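Local coordinates for protein alcohol dehydrogenase, zinc-containing (Thermotoga maritima, PDB 1VJ0) that binds two zinc ions per chain and probably works as an oxidoreductase of the zinc-containing alcohol dehydrogenase family, at residues L170-M175 with S337-N342; V200-G205 with L281-E286; F210-A215 with K234-I239; N222-A227 with M260-G265; A241-N246 with R256-D261. All coordinates share one frame; numbering follows the deposited sequence.

Interaction 1 closes the longest loop. It joins the start of helix 170-188 to the end of helix 329-340, and all the other contacts lie within that loop. Interaction 2 comes next along the chain. It joins strand 198-202 to helix 280-287 and encloses interactions 3, 4 and 5. Interaction 3 closes first, pairing helices 206-217 and 230-238. It crosses interaction 4, which opens on strand 222-227 before interaction 3 has closed. Interaction 5 follows interaction 3 in series. Interactions 4 and 5 end on the same helix, 252-262, and share Met260 and Asp261. Interactions 2, 4 and 5 tie helices to one parallel sheet, and interaction 3 joins two helices beside that sheet.

Interaction 1. Residues L170-M175 with S337-N342; sequences LDVLAM and SITSRN
Thr339 packs against Val172 and Leu173 where the end of helix 329-340 passes the first turns of helix 170-188. Along residues 337-342, Ser337 comes first and faces away from this contact. Its carbonyl oxygen accepts a bond from Ser340 OG at 2.7 Å, while its own hydroxyl bonds Glu221 of a second subunit. Ile338 O is held by two donors. Arg341 N and Asn342 ND2 reach it from opposite faces of its carbonyl plane. The bond from Asn342 ND2 is 2.8 Å long and fairly straight, with an angle of 162° at the hydrogen.

Thr339 carries the contact with a single methyl. CG2 stands anti to the backbone N, and there it meets both partners. Thr339 CG2 lies 3.4 Å from Val172 CG1, a tight carbon pair, as the two side chains slide past each other in opposite directions. The same Thr339 CG2 also lies 4.0 Å from Leu173 CD2, at a slant to the leucine. The hydroxyl Thr339 OG1 is occupied within its own helix, on Thr335 O. Asn342 N then bonds Thr339 O at 2.7 Å as the chain leaves the helix.

The apolar group formed by Val172, Leu173 and Thr339 is buried, with Tyr343 and Leu346 of helix 343-346 packed on it and Phe210 of helix 206-217 touching Thr339. Helix 170-188, which also carries the zinc ligand Cys178, touches strand 45-54 through Leu170 and Ala174, as well as helices 329-340 and 343-346.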
# COMPACT_ATOMS: atom_id res chain seq x y z
N LEU A 170 -24.98 -13.30 -19.86
CA LEU A 170 -25.12 -11.86 -20.06
C LEU A 170 -26.08 -11.22 -19.09
O LEU A 170 -25.91 -10.06 -18.73
CB LEU A 170 -25.58 -11.56 -21.48
CG LEU A 170 -24.68 -12.04 -22.60
CD1 LEU A 170 -25.16 -11.35 -23.89
CD2 LEU A 170 -23.25 -11.73 -22.33
N ASP A 171 -27.08 -11.96 -18.68
CA ASP A 171 -27.98 -11.51 -17.63
C ASP A 171 -27.23 -11.26 -16.33
O ASP A 171 -27.45 -10.25 -15.71
CB ASP A 171 -29.05 -12.56 -17.39
CG ASP A 171 -30.16 -12.51 -18.44
OD1 ASP A 171 -30.19 -11.57 -19.27
OD2 ASP A 171 -31.04 -13.38 -18.47
N VAL A 172 -26.37 -12.20 -15.93
CA VAL A 172 -25.58 -12.03 -14.70
C VAL A 172 -24.61 -10.88 -14.88
O VAL A 172 -24.39 -10.10 -13.95
CB VAL A 172 -24.85 -13.33 -14.31
CG1 VAL A 172 -23.84 -13.08 -13.18
CG2 VAL A 172 -25.86 -14.39 -13.90
N LEU A 173 -23.97 -10.78 -16.04
CA LEU A 173 -23.04 -9.67 -16.27
C LEU A 173 -23.72 -8.31 -16.20
O LEU A 173 -23.19 -7.38 -15.58
CB LEU A 173 -22.31 -9.80 -17.62
CG LEU A 173 -21.30 -10.93 -17.63
CD1 LEU A 173 -20.72 -11.08 -19.04
CD2 LEU A 173 -20.21 -10.68 -16.59
N ALA A 174 -24.86 -8.17 -16.82
CA ALA A 174 -25.60 -6.89 -16.75
C ALA A 174 -25.84 -6.45 -15.29
O ALA A 174 -25.47 -5.31 -14.89
CB ALA A 174 -26.89 -6.97 -17.52
N MET A 175 -26.36 -7.34 -14.48
CA MET A 175 -26.58 -7.03 -13.06
C MET A 175 -25.28 -6.68 -12.31
O MET A 175 -25.24 -5.77 -11.49
CB MET A 175 -27.29 -8.20 -12.40
CG MET A 175 -27.01 -8.29 -10.93
SD MET A 175 -27.76 -9.71 -10.23
CE MET A 175 -26.90 -11.07 -10.99
N SER A 337 -14.27 -10.54 -14.11
CA SER A 337 -13.49 -11.80 -13.89
C SER A 337 -14.05 -12.66 -12.75
O SER A 337 -14.26 -13.87 -12.92
CB SER A 337 -11.99 -11.49 -13.70
OG SER A 337 -11.25 -12.69 -13.43
N ILE A 338 -14.32 -12.04 -11.60
CA ILE A 338 -14.89 -12.79 -10.47
C ILE A 338 -16.25 -13.38 -10.84
O ILE A 338 -16.56 -14.55 -10.57
CB ILE A 338 -14.99 -11.91 -9.23
CG1 ILE A 338 -13.59 -11.60 -8.68
CG2 ILE A 338 -15.78 -12.59 -8.12
CD1 ILE A 338 -13.60 -10.38 -7.68
N THR A 339 -17.07 -12.55 -11.46
CA THR A 339 -18.41 -12.93 -11.82
C THR A 339 -18.39 -14.18 -12.74
O THR A 339 -19.16 -15.12 -12.56
CB THR A 339 -19.14 -11.74 -12.44
OG1 THR A 339 -19.31 -10.71 -11.46
CG2 THR A 339 -20.56 -12.14 -12.86
N SER A 340 -17.45 -14.18 -13.69
CA SER A 340 -17.34 -15.21 -14.71
C SER A 340 -17.00 -16.58 -14.12
O SER A 340 -17.29 -17.59 -14.74
CB SER A 340 -16.29 -14.80 -15.75
OG SER A 340 -15.00 -15.01 -15.20
N ARG A 341 -16.40 -16.62 -12.93
CA ARG A 341 -16.20 -17.87 -12.22
C ARG A 341 -17.37 -18.22 -11.31
O ARG A 341 -17.30 -19.20 -10.60
CB ARG A 341 -14.95 -17.83 -11.39
CG ARG A 341 -13.65 -17.58 -12.18
CD ARG A 341 -12.39 -17.62 -11.29
NE ARG A 341 -12.17 -16.37 -10.52
CZ ARG A 341 -12.12 -16.28 -9.18
NH1 ARG A 341 -12.33 -17.33 -8.37
NH2 ARG A 341 -11.91 -15.07 -8.64
N ASN A 342 -18.43 -17.42 -11.28
CA ASN A 342 -19.51 -17.66 -10.33
C ASN A 342 -20.90 -17.46 -10.93
O ASN A 342 -21.88 -17.13 -10.21
CB ASN A 342 -19.31 -16.70 -9.16
CG ASN A 342 -18.10 -17.05 -8.32
OD1 ASN A 342 -18.16 -17.94 -7.51
ND2 ASN A 342 -17.03 -16.29 -8.47

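Interaction 2. Residues V200-G205 with L281-E286; sequences VIQGAG and LLEGSE
Gln202 reaches from the end of strand 198-202 to lay its amide against the backbone of helix 280-287 at Gly284. The glutamine buries more surface here than any other residue of the two segments. Its CG stands anti to the carbonyl carbon (chi1 -56°), and the extended chain beyond brings the amide to the helix. Gln202 NE2 comes to 3.6 Å from Gly284 N and 3.8 Å from Gly284 CA. Both glycine atoms lie over one face of the amide, well out of its plane. These are packing contacts. Gly284 has no side chain, which lets the amide come directly onto the helix backbone.

Both ends of the amide have polar partners. Gln202 OE1 is bonded to Tyr294 OH of strand 292-296. Gln202 NE2 donates to Ala280 O, at the start of the helix, and also to a water at 2.7 Å. That water makes a weak bond to Glu283 OE1 at 2.6 Å. It therefore bridges strand and helix. Together these partners fix the rotation of a buried amide.

Glu283 adds a smaller contact. Its CG lies 4.4 Å from Gln202 NE2. The carboxylate has a second role, because Glu283 OE2 forms a salt bridge with Arg255 of helix 252-262.

Just beyond Gln202 the chain enters Gly203, Ala204 and Gly205, and helix 206-217 follows. Gly203 has a positive phi, 109°, in this turn. The order of strand, turn and helix, with Gly203 and Gly205 as the first two glycines, is consistent with the GxGxxG turn of Rossmann folds, which usually approaches the dinucleotide cofactor.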
# COMPACT_ATOMS: atom_id res chain seq x y z
N VAL A 200 -17.80 -9.38 7.71
CA VAL A 200 -19.22 -9.24 8.00
C VAL A 200 -19.84 -8.33 6.95
O VAL A 200 -19.33 -7.24 6.65
CB VAL A 200 -19.47 -8.69 9.41
CG1 VAL A 200 -20.97 -8.39 9.65
CG2 VAL A 200 -18.93 -9.63 10.47
N ILE A 201 -20.94 -8.80 6.37
CA ILE A 201 -21.71 -8.02 5.44
C ILE A 201 -23.04 -7.68 6.02
O ILE A 201 -23.77 -8.56 6.48
CB ILE A 201 -21.88 -8.79 4.14
CG1 ILE A 201 -20.50 -9.00 3.49
CG2 ILE A 201 -22.84 -8.04 3.20
CD1 ILE A 201 -20.48 -10.08 2.46
N GLN A 202 -23.38 -6.39 5.99
CA GLN A 202 -24.69 -5.89 6.47
C GLN A 202 -25.55 -5.65 5.27
O GLN A 202 -25.23 -4.76 4.46
CB GLN A 202 -24.54 -4.58 7.26
CG GLN A 202 -23.58 -4.64 8.43
CD GLN A 202 -23.37 -3.28 9.05
OE1 GLN A 202 -22.68 -2.43 8.48
NE2 GLN A 202 -24.01 -3.05 10.21
N GLY A 203 -26.63 -6.41 5.14
CA GLY A 203 -27.53 -6.28 4.01
C GLY A 203 -27.38 -7.47 3.09
O GLY A 203 -26.30 -8.04 2.99
N ALA A 204 -28.50 -7.91 2.51
CA ALA A 204 -28.53 -9.10 1.63
C ALA A 204 -29.36 -8.85 0.39
O ALA A 204 -30.14 -9.70 -0.05
CB ALA A 204 -29.09 -10.27 2.41
N GLY A 205 -29.27 -7.61 -0.09
CA GLY A 205 -29.67 -7.23 -1.45
C GLY A 205 -28.54 -7.55 -2.40
O GLY A 205 -27.54 -8.12 -2.00
N LEU A 281 -24.27 1.71 10.83
CA LEU A 281 -22.97 1.99 11.43
C LEU A 281 -23.01 1.85 12.93
O LEU A 281 -21.98 1.62 13.55
CB LEU A 281 -22.45 3.41 11.06
CG LEU A 281 -21.66 3.47 9.75
CD1 LEU A 281 -22.49 2.98 8.58
CD2 LEU A 281 -21.19 4.90 9.58
N LEU A 282 -24.18 2.06 13.53
CA LEU A 282 -24.29 1.94 14.98
C LEU A 282 -24.00 0.51 15.43
O LEU A 282 -23.31 0.31 16.43
CB LEU A 282 -25.67 2.38 15.52
CG LEU A 282 -26.20 3.77 15.10
CD1 LEU A 282 -27.39 4.16 15.90
CD2 LEU A 282 -25.17 4.84 15.18
N GLU A 283 -24.49 -0.48 14.70
CA GLU A 283 -24.13 -1.89 15.01
C GLU A 283 -22.75 -2.34 14.48
O GLU A 283 -21.96 -2.92 15.21
CB GLU A 283 -25.21 -2.82 14.50
CG GLU A 283 -24.71 -4.24 14.44
CD GLU A 283 -25.78 -5.27 14.22
OE1 GLU A 283 -26.83 -4.96 13.59
OE2 GLU A 283 -25.52 -6.42 14.68
N GLY A 284 -22.46 -2.04 13.24
CA GLY A 284 -21.20 -2.42 12.64
C GLY A 284 -19.99 -1.96 13.43
O GLY A 284 -19.04 -2.71 13.58
N SER A 285 -20.04 -0.72 13.93
CA SER A 285 -18.90 -0.13 14.67
C SER A 285 -18.59 -0.97 15.89
O SER A 285 -17.43 -1.20 16.23
CB SER A 285 -19.24 1.32 15.09
OG SER A 285 -19.38 2.19 13.96
N GLU A 286 -19.62 -1.51 16.52
CA GLU A 286 -19.42 -2.35 17.70
C GLU A 286 -18.96 -3.77 17.37
O GLU A 286 -18.56 -4.48 18.27
CB GLU A 286 -20.70 -2.41 18.54
CG GLU A 286 -21.22 -1.03 19.05
CD GLU A 286 -20.42 -0.40 20.18
OE1 GLU A 286 -19.35 -0.90 20.56
OE2 GLU A 286 -20.87 0.65 20.72
O HOH W 1 -25.79 -4.90 11.19

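Interaction 3. Residues F210-A215 with K234-I239; sequences FGVVIA and KLAEEI
Ile239 fits against Val212 and Val213, joining two helices that lie on one face of the Rossmann-type sheet. Helix 206-217 follows the first strand of that sheet and helix 230-238 follows the second.

From the base outward, Ile239 CB is 4.1 Å from Val213 CG2. CG1 is the next atom. It sits between the backbone N and the carbonyl carbon (chi1 68°), and this turns it towards both valines. Ile239 CG1 meets Val212 CG1 at 3.9 Å and is also within reach of Val213 CG2. At the tip, Ile239 CD1 lies 4.1 Å from Val213 CG2. Val213 CG2 thus faces the isoleucine chain from its base to its tip, and the two side chains cross at about a right angle.

Ala236 closes the group more loosely, with its CB 4.5 Å from Val212 CG2. Val225 of strand 222-227 lies beneath both Val212 and Ala236, and Leu346 of helix 343-346 packs on Val213. Val212 CG1 also packs on two backbone oxygens, 3.7 Å from Ile239 O and 3.9 Å from Ala236 O.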
# COMPACT_ATOMS: atom_id res chain seq x y z
N PHE A 210 -23.39 -9.95 -3.80
CA PHE A 210 -22.13 -9.94 -4.55
C PHE A 210 -20.94 -9.89 -3.60
O PHE A 210 -19.95 -10.56 -3.85
CB PHE A 210 -22.06 -8.76 -5.55
CG PHE A 210 -22.49 -9.12 -6.92
CD1 PHE A 210 -23.83 -9.08 -7.28
CD2 PHE A 210 -21.55 -9.49 -7.87
CE1 PHE A 210 -24.22 -9.41 -8.56
CE2 PHE A 210 -21.93 -9.79 -9.14
CZ PHE A 210 -23.26 -9.79 -9.48
N GLY A 211 -21.06 -9.11 -2.51
CA GLY A 211 -20.05 -9.05 -1.43
C GLY A 211 -19.67 -10.44 -0.93
O GLY A 211 -18.49 -10.72 -0.70
N VAL A 212 -20.68 -11.31 -0.75
CA VAL A 212 -20.44 -12.70 -0.30
C VAL A 212 -19.51 -13.44 -1.26
O VAL A 212 -18.48 -14.00 -0.85
CB VAL A 212 -21.78 -13.49 -0.12
CG1 VAL A 212 -21.51 -14.98 0.18
CG2 VAL A 212 -22.62 -12.86 1.04
N VAL A 213 -19.85 -13.42 -2.54
CA VAL A 213 -19.06 -14.09 -3.57
C VAL A 213 -17.66 -13.47 -3.73
O VAL A 213 -16.67 -14.20 -3.88
CB VAL A 213 -19.86 -14.11 -4.89
CG1 VAL A 213 -19.03 -14.62 -6.06
CG2 VAL A 213 -21.12 -14.93 -4.72
N ILE A 214 -17.55 -12.14 -3.63
CA ILE A 214 -16.27 -11.48 -3.76
C ILE A 214 -15.45 -11.85 -2.56
O ILE A 214 -14.29 -12.21 -2.73
CB ILE A 214 -16.43 -9.98 -3.91
CG1 ILE A 214 -17.08 -9.65 -5.26
CG2 ILE A 214 -15.12 -9.22 -3.72
CD1 ILE A 214 -17.78 -8.25 -5.24
N ALA A 215 -16.03 -11.79 -1.37
CA ALA A 215 -15.27 -12.15 -0.15
C ALA A 215 -14.71 -13.55 -0.25
O ALA A 215 -13.54 -13.78 0.04
CB ALA A 215 -16.14 -12.02 1.12
N LYS A 234 -31.06 -17.13 3.44
CA LYS A 234 -30.91 -18.46 2.86
C LYS A 234 -30.11 -18.37 1.55
O LYS A 234 -29.18 -19.11 1.35
CB LYS A 234 -32.28 -19.07 2.63
CG LYS A 234 -32.25 -20.49 2.25
CD LYS A 234 -33.66 -21.11 2.32
N LEU A 235 -30.41 -17.38 0.72
CA LEU A 235 -29.67 -17.19 -0.51
C LEU A 235 -28.20 -16.90 -0.20
O LEU A 235 -27.34 -17.48 -0.82
CB LEU A 235 -30.28 -16.06 -1.33
CG LEU A 235 -29.66 -15.76 -2.67
CD1 LEU A 235 -29.61 -17.00 -3.54
CD2 LEU A 235 -30.51 -14.70 -3.34
N ALA A 236 -27.92 -16.05 0.79
CA ALA A 236 -26.55 -15.73 1.14
C ALA A 236 -25.78 -16.98 1.53
O ALA A 236 -24.66 -17.14 1.09
CB ALA A 236 -26.49 -14.73 2.28
N GLU A 237 -26.40 -17.87 2.31
CA GLU A 237 -25.80 -19.18 2.60
C GLU A 237 -25.56 -20.04 1.37
O GLU A 237 -24.50 -20.68 1.23
CB GLU A 237 -26.70 -19.99 3.56
CG GLU A 237 -26.77 -19.36 4.97
CD GLU A 237 -27.87 -19.92 5.86
OE1 GLU A 237 -28.65 -20.78 5.39
OE2 GLU A 237 -27.96 -19.47 7.03
N GLU A 238 -26.54 -20.10 0.49
CA GLU A 238 -26.38 -20.84 -0.76
C GLU A 238 -25.24 -20.35 -1.65
O GLU A 238 -24.70 -21.15 -2.43
CB GLU A 238 -27.67 -20.80 -1.52
CG GLU A 238 -28.71 -21.68 -0.84
CD GLU A 238 -30.03 -21.71 -1.55
OE1 GLU A 238 -30.19 -21.00 -2.58
OE2 GLU A 238 -30.90 -22.47 -1.07
N ILE A 239 -24.85 -19.08 -1.56
CA ILE A 239 -23.77 -18.57 -2.45
C ILE A 239 -22.45 -18.37 -1.71
O ILE A 239 -21.48 -17.81 -2.28
CB ILE A 239 -24.19 -17.29 -3.23
CG1 ILE A 239 -24.35 -16.09 -2.30
CG2 ILE A 239 -25.47 -17.52 -4.11
CD1 ILE A 239 -24.84 -14.88 -3.00

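Interaction 4. Residues N222-A227 with M260-G265; sequences NVIVIA and MDITHG
Met260 O, two residues ahead of the Ile262 that packs on Asn222 and Ile224, accepts two backbone N-H groups. Gly265 N binds it at 2.7 Å and Thr263 N at 3.2 Å, from opposite faces of its carbonyl plane. The pair folds the chain back at the end of helix 252-262. His264 and Gly265 both take positive phi angles in this turn.

Ile262, on the last turn of the helix, points at strand 222-227, and its two branches meet different residues. Ile262 CG2, anti to the backbone N, lies 3.5 Å from Asn222 OD1. The asparagine and isoleucine slide past each other in opposite directions. Asn222 OD1 has its polar partner in Thr198 OG1 on the adjacent strand, so the methyl packs beside an oxygen that is already bonded. The other branch, CG1, is anti to the carbonyl carbon (chi1 -73°) and carries the terminal methyl forward. Ile262 CD1 and Ile224 CD1 meet tip to tip at 4.1 Å.

Leu243 of the neighbouring strand also touches Ile224 and Ile262. Val223 and Val225 face the other side of the sheet, where helices 206-217 and 230-238 lie. A parallel sheet with helices packed on both faces, as here, is the three-layer sandwich of the Rossmann fold. In this dehydrogenase family that fold usually binds the dinucleotide cofactor.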
# COMPACT_ATOMS: atom_id res chain seq x y z
N ASN A 222 -13.81 -16.43 6.98
CA ASN A 222 -15.20 -16.48 7.41
C ASN A 222 -16.01 -15.35 6.78
O ASN A 222 -15.56 -14.20 6.73
CB ASN A 222 -15.32 -16.31 8.94
CG ASN A 222 -14.53 -17.30 9.71
OD1 ASN A 222 -13.68 -16.93 10.55
ND2 ASN A 222 -14.79 -18.54 9.49
N VAL A 223 -17.21 -15.68 6.31
CA VAL A 223 -18.11 -14.67 5.72
C VAL A 223 -19.45 -14.73 6.45
O VAL A 223 -20.10 -15.81 6.53
CB VAL A 223 -18.29 -14.84 4.19
CG1 VAL A 223 -19.35 -13.83 3.66
CG2 VAL A 223 -16.95 -14.70 3.44
N ILE A 224 -19.81 -13.63 7.10
CA ILE A 224 -21.05 -13.58 7.90
C ILE A 224 -21.93 -12.49 7.33
O ILE A 224 -21.43 -11.38 7.04
CB ILE A 224 -20.73 -13.23 9.38
CG1 ILE A 224 -19.89 -14.34 10.02
CG2 ILE A 224 -22.03 -12.95 10.22
CD1 ILE A 224 -18.68 -13.77 10.73
N VAL A 225 -23.22 -12.79 7.14
CA VAL A 225 -24.20 -11.80 6.67
C VAL A 225 -25.29 -11.51 7.73
O VAL A 225 -25.83 -12.42 8.32
CB VAL A 225 -24.88 -12.30 5.39
CG1 VAL A 225 -25.92 -11.28 4.90
CG2 VAL A 225 -23.82 -12.55 4.32
N ILE A 226 -25.56 -10.21 7.95
CA ILE A 226 -26.59 -9.75 8.87
C ILE A 226 -27.63 -9.01 8.03
O ILE A 226 -27.29 -8.07 7.31
CB ILE A 226 -26.03 -8.81 9.98
CG1 ILE A 226 -24.91 -9.49 10.74
CG2 ILE A 226 -27.20 -8.35 10.91
CD1 ILE A 226 -24.19 -8.61 11.70
N ALA A 227 -28.85 -9.47 8.10
CA ALA A 227 -29.99 -8.88 7.40
C ALA A 227 -31.30 -9.25 8.10
O ALA A 227 -31.30 -9.99 9.09
CB ALA A 227 -30.03 -9.32 5.93
N MET A 260 -17.91 -12.28 17.98
CA MET A 260 -16.78 -12.40 18.90
C MET A 260 -16.32 -13.87 19.05
O MET A 260 -15.13 -14.14 19.07
CB MET A 260 -17.13 -11.79 20.27
CG MET A 260 -17.26 -10.27 20.33
SD MET A 260 -15.89 -9.36 19.56
CE MET A 260 -16.54 -7.71 19.13
N ASP A 261 -17.24 -14.83 19.09
CA ASP A 261 -16.89 -16.24 19.23
C ASP A 261 -16.05 -16.77 18.03
O ASP A 261 -15.05 -17.47 18.21
CB ASP A 261 -18.15 -17.13 19.39
CG ASP A 261 -18.84 -16.96 20.75
OD1 ASP A 261 -18.23 -16.40 21.71
OD2 ASP A 261 -20.02 -17.37 20.94
N ILE A 262 -16.46 -16.42 16.84
CA ILE A 262 -15.77 -16.79 15.64
C ILE A 262 -14.40 -16.15 15.50
O ILE A 262 -13.62 -16.66 14.74
CB ILE A 262 -16.67 -16.39 14.43
CG1 ILE A 262 -17.85 -17.33 14.34
CG2 ILE A 262 -15.96 -16.35 13.10
CD1 ILE A 262 -18.90 -16.79 13.42
N THR A 263 -14.14 -15.00 16.15
CA THR A 263 -12.92 -14.20 15.95
C THR A 263 -12.11 -14.14 17.22
O THR A 263 -11.37 -13.18 17.47
CB THR A 263 -13.27 -12.77 15.53
OG1 THR A 263 -14.15 -12.20 16.50
CG2 THR A 263 -14.01 -12.73 14.14
N HIS A 264 -12.30 -15.13 18.06
CA HIS A 264 -11.58 -15.26 19.30
C HIS A 264 -11.64 -14.00 20.12
O HIS A 264 -10.65 -13.61 20.74
CB HIS A 264 -10.13 -15.71 19.02
CG HIS A 264 -10.06 -17.07 18.42
ND1 HIS A 264 -10.06 -17.28 17.06
CD2 HIS A 264 -10.04 -18.30 18.99
CE1 HIS A 264 -10.06 -18.58 16.82
NE2 HIS A 264 -10.04 -19.22 17.97
N GLY A 265 -12.81 -13.37 20.13
CA GLY A 265 -13.04 -12.27 21.02
C GLY A 265 -12.55 -10.95 20.43
O GLY A 265 -12.63 -9.93 21.11

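Interaction 5. Residues A241-N246 with R256-D261; sequences ADLTLN and RKAIMD
Ala258 presents a small bump to a shallow groove between Leu243 and Leu245. Its CB is 4.2 Å from Leu245 CD2 and 4.4 Å from Leu243 CD2, so the methyl sits over the gap between the two leucine ends. The strand alternates its side chains. Leu243 and Leu245 therefore stand on the same face, two residues apart, and form the walls of the groove.

Leu245 has a fork of its own. Its CG is anti to the carbonyl carbon (chi1 -60°), and the two methyls divide the helix surface between them. CD2 goes to Ala258, while Leu245 CD1 presses on Ile259 CD1 at 3.6 Å, the closest approach of this contact. Leu245 and Ile259 meet at a slant. Ile224 and Ile226 of strand 222-227 continue the apolar surface beside Leu245.

The short strand 243-246 and helix 256-261 run nearly antiparallel, at 164°, with their axes 10.4 Å apart. The strand lies at the edge of the parallel sheet within this chain. The helix packs over it and leads on to strand 268-273, as in the beta-alpha-beta crossover between the halves of a Rossmann fold.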
# COMPACT_ATOMS: atom_id res chain seq x y z
N ALA A 241 -21.97 -17.76 2.20
CA ALA A 241 -21.88 -17.28 3.59
C ALA A 241 -21.73 -18.45 4.56
O ALA A 241 -22.45 -19.47 4.46
CB ALA A 241 -23.10 -16.42 3.95
N ASP A 242 -20.84 -18.31 5.54
CA ASP A 242 -20.67 -19.33 6.59
C ASP A 242 -21.72 -19.22 7.70
O ASP A 242 -22.01 -20.19 8.37
CB ASP A 242 -19.28 -19.18 7.25
CG ASP A 242 -18.14 -19.40 6.27
OD1 ASP A 242 -17.99 -20.55 5.82
OD2 ASP A 242 -17.36 -18.51 5.93
N LEU A 243 -22.22 -18.01 7.93
CA LEU A 243 -23.19 -17.75 8.98
C LEU A 243 -24.04 -16.61 8.55
O LEU A 243 -23.54 -15.66 7.92
CB LEU A 243 -22.47 -17.33 10.26
CG LEU A 243 -23.30 -16.98 11.49
CD1 LEU A 243 -24.07 -18.19 11.98
CD2 LEU A 243 -22.44 -16.42 12.61
N THR A 244 -25.31 -16.71 8.85
CA THR A 244 -26.25 -15.56 8.73
C THR A 244 -26.87 -15.26 10.07
O THR A 244 -27.03 -16.13 10.90
CB THR A 244 -27.34 -15.74 7.64
OG1 THR A 244 -28.20 -16.86 7.90
CG2 THR A 244 -26.70 -16.08 6.33
N LEU A 245 -27.15 -13.98 10.31
CA LEU A 245 -27.84 -13.56 11.50
C LEU A 245 -28.98 -12.64 11.13
O LEU A 245 -28.78 -11.57 10.51
CB LEU A 245 -26.87 -12.82 12.40
CG LEU A 245 -25.65 -13.62 12.87
CD1 LEU A 245 -24.51 -12.70 13.25
CD2 LEU A 245 -26.02 -14.52 14.03
N ASN A 246 -30.19 -13.06 11.49
CA ASN A 246 -31.38 -12.28 11.27
C ASN A 246 -31.57 -11.20 12.34
O ASN A 246 -31.90 -11.50 13.51
CB ASN A 246 -32.57 -13.22 11.27
CG ASN A 246 -33.81 -12.55 10.80
OD1 ASN A 246 -34.04 -11.39 11.14
ND2 ASN A 246 -34.69 -13.31 10.10
N ARG A 256 -23.28 -9.71 18.34
CA ARG A 256 -21.92 -9.37 18.67
C ARG A 256 -21.19 -10.57 19.29
O ARG A 256 -20.05 -10.87 18.92
CB ARG A 256 -21.91 -8.20 19.59
CG ARG A 256 -20.56 -7.67 19.85
CD ARG A 256 -20.57 -6.46 20.71
NE ARG A 256 -19.32 -6.44 21.46
CZ ARG A 256 -18.68 -5.34 21.85
NH1 ARG A 256 -19.16 -4.12 21.57
NH2 ARG A 256 -17.53 -5.46 22.52
N LYS A 257 -21.88 -11.28 20.18
CA LYS A 257 -21.34 -12.51 20.75
C LYS A 257 -20.99 -13.54 19.68
O LYS A 257 -19.92 -14.13 19.75
CB LYS A 257 -22.30 -13.11 21.78
CG LYS A 257 -21.89 -14.53 22.30
N ALA A 258 -21.88 -13.73 18.71
CA ALA A 258 -21.64 -14.65 17.63
C ALA A 258 -20.37 -14.28 16.86
O ALA A 258 -19.57 -15.15 16.55
CB ALA A 258 -22.81 -14.70 16.68
N ILE A 259 -20.20 -13.01 16.54
CA ILE A 259 -19.02 -12.59 15.83
C ILE A 259 -17.79 -12.69 16.72
O ILE A 259 -16.75 -13.09 16.27
CB ILE A 259 -19.22 -11.17 15.23
CG1 ILE A 259 -20.01 -11.24 13.94
CG2 ILE A 259 -17.94 -10.57 14.79
CD1 ILE A 259 -21.37 -11.12 14.05
N MET A 260 -17.91 -12.28 17.98
CA MET A 260 -16.78 -12.40 18.90
C MET A 260 -16.32 -13.87 19.05
O MET A 260 -15.13 -14.14 19.07
CB MET A 260 -17.13 -11.79 20.27
CG MET A 260 -17.26 -10.27 20.33
SD MET A 260 -15.89 -9.36 19.56
CE MET A 260 -16.54 -7.71 19.13
N ASP A 261 -17.24 -14.83 19.09
CA ASP A 261 -16.89 -16.24 19.23
C ASP A 261 -16.05 -16.77 18.03
O ASP A 261 -15.05 -17.47 18.21
CB ASP A 261 -18.15 -17.13 19.39
CG ASP A 261 -18.84 -16.96 20.75
OD1 ASP A 261 -18.23 -16.40 21.71
OD2 ASP A 261 -20.02 -17.37 20.94